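Local coordinates for amino acid adenylation domain-containing protein (Bacillus stratosphericus LAMA 585, PDB 6ULY), which probably activates an alpha-keto acid as its acyl adenylate, serving as the adenylation domain of a nonribosomal depsipeptide synthetase module, at residues 315-319 and 320-324. Numbering follows the deposited sequence.
With SO4 (sulfate ion), chain E.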
loop_
_atom_site.group_PDB
_atom_site.type_symbol
_atom_site.label_atom_id
_atom_site.label_comp_id
_atom_site.label_asym_id
_atom_site.label_seq_id
_atom_site.Cartn_x
_atom_site.Cartn_y
_atom_site.Cartn_z
ATOM N N HIS A 315 6.170 -17.643 -35.050
ATOM C CA HIS A 315 6.661 -17.492 -36.415
ATOM C C HIS A 315 8.175 -17.659 -36.469
ATOM O O HIS A 315 8.701 -18.391 -37.315
ATOM C CB HIS A 315 6.238 -16.124 -36.956
ATOM C CG HIS A 315 6.582 -15.900 -38.395
ATOM N ND1 HIS A 315 7.668 -15.148 -38.792
ATOM C CD2 HIS A 315 5.975 -16.313 -39.533
ATOM C CE1 HIS A 315 7.720 -15.115 -40.111
ATOM N NE2 HIS A 315 6.704 -15.815 -40.585
ATOM N N LEU A 316 8.891 -17.004 -35.551
ATOM C CA LEU A 316 10.348 -17.077 -35.555
ATOM C C LEU A 316 10.836 -18.504 -35.350
ATOM O O LEU A 316 11.839 -18.916 -35.948
ATOM C CB LEU A 316 10.926 -16.169 -34.469
ATOM C CG LEU A 316 10.988 -14.670 -34.762
ATOM C CD1 LEU A 316 11.402 -13.907 -33.516
ATOM C CD2 LEU A 316 11.951 -14.376 -35.898
ATOM N N LEU A 317 10.155 -19.270 -34.502
ATOM C CA LEU A 317 10.620 -20.597 -34.120
ATOM C C LEU A 317 9.978 -21.719 -34.926
ATOM O O LEU A 317 10.334 -22.884 -34.723
ATOM C CB LEU A 317 10.370 -20.831 -32.627
ATOM C CG LEU A 317 11.101 -19.893 -31.667
ATOM C CD1 LEU A 317 10.809 -20.287 -30.227
ATOM C CD2 LEU A 317 12.601 -19.891 -31.925
ATOM N N ALA A 318 9.043 -21.407 -35.823
ATOM C CA ALA A 318 8.468 -22.432 -36.692
ATOM C C ALA A 318 9.525 -23.201 -37.475
ATOM O O ALA A 318 9.493 -24.443 -37.454
ATOM C CB ALA A 318 7.449 -21.781 -37.637
ATOM N N PRO A 319 10.477 -22.561 -38.164
ATOM C CA PRO A 319 11.498 -23.343 -38.885
ATOM C C PRO A 319 12.285 -24.288 -37.996
ATOM O O PRO A 319 12.812 -25.286 -38.501
ATOM C CB PRO A 319 12.404 -22.266 -39.505
ATOM C CG PRO A 319 12.101 -21.006 -38.755
ATOM C CD PRO A 319 10.659 -21.111 -38.362
ATOM N N HIS A 320 12.374 -24.024 -36.693
ATOM C CA HIS A 320 13.099 -24.897 -35.779
ATOM C C HIS A 320 12.223 -26.007 -35.204
ATOM O O HIS A 320 12.632 -26.672 -34.247
ATOM C CB HIS A 320 13.719 -24.072 -34.647
ATOM C CG HIS A 320 14.671 -23.018 -35.122
ATOM N ND1 HIS A 320 15.981 -23.292 -35.454
ATOM C CD2 HIS A 320 14.501 -21.691 -35.328
ATOM C CE1 HIS A 320 16.578 -22.177 -35.841
ATOM N NE2 HIS A 320 15.701 -21.192 -35.774
ATOM N N GLY A 321 11.036 -26.222 -35.763
ATOM C CA GLY A 321 10.193 -27.325 -35.355
ATOM C C GLY A 321 9.219 -27.043 -34.231
ATOM O O GLY A 321 8.656 -27.993 -33.675
ATOM N N LEU A 322 8.994 -25.784 -33.873
ATOM C CA LEU A 322 8.011 -25.467 -32.841
ATOM C C LEU A 322 6.624 -25.437 -33.469
ATOM O O LEU A 322 6.350 -24.602 -34.338
ATOM C CB LEU A 322 8.324 -24.132 -32.175
ATOM C CG LEU A 322 7.484 -23.850 -30.922
ATOM C CD1 LEU A 322 8.000 -24.662 -29.740
ATOM C CD2 LEU A 322 7.462 -22.367 -30.594
ATOM N N LYS A 323 5.757 -26.352 -33.042
ATOM C CA LYS A 323 4.387 -26.346 -33.531
ATOM C C LYS A 323 3.702 -25.046 -33.122
ATOM O O LYS A 323 3.990 -24.471 -32.070
ATOM C CB LYS A 323 3.618 -27.550 -32.988
ATOM C CG LYS A 323 3.920 -28.850 -33.715
ATOM C CD LYS A 323 3.339 -30.062 -32.985
ATOM C CE LYS A 323 4.224 -30.503 -31.824
ATOM N NZ LYS A 323 5.540 -31.041 -32.287
ATOM N N GLY A 324 2.792 -24.583 -33.974
ATOM C CA GLY A 324 2.159 -23.294 -33.813
ATOM C C GLY A 324 1.054 -23.222 -32.786
ATOM O O GLY A 324 0.401 -22.181 -32.679
HETATM S S SO4 E . 2.353 -26.736 -37.642
HETATM O O1 SO4 E . 1.044 -27.286 -37.830
HETATM O O2 SO4 E . 2.246 -25.465 -36.993
HETATM O O3 SO4 E . 3.134 -27.624 -36.830
HETATM O O4 SO4 E . 2.990 -26.569 -38.915
#
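Leu317 and Leu322 pack across the Schellman motif that closes helix 307-317 and leads toward strand 327-333 in this ANL-type adenylation domain. Backbone bonds shape the turn. Leu317 O takes two weak hydrogen bonds, from His320 N and, as the 6→1 bond, from Leu322 N (3.3 Å). In the 5→2 bond, Gly321 N donates to Ala318 O at 2.9 Å, the shortest of the three. The donor lies well above the carbonyl plane, 52° out of it. Gly321 has a phi of 90°, where a CB would be jammed against the carbonyl O of His320.

Apolar packing lies on the buried side. With CG anti to the backbone N (chi1 -170°), Leu322 brings its CD2 to 3.9 Å from Leu317 CB. Met260 and Phe313 also touch Leu322.

The His320 ring is buried. Leu316 O and Leu317 CA lie at its edge, near the ring plane. NE2 is hydrogen-bonded to Ile285 O, and Trp290 makes an edge-to-face ring contact.

A sulfate ion, probably from the crystallisation liquor, sits beside Lys323 and Gly324. Gly324 N donates to its O2 at 3.2 Å, and Lys323 CG lies 3.4 Å from its O3.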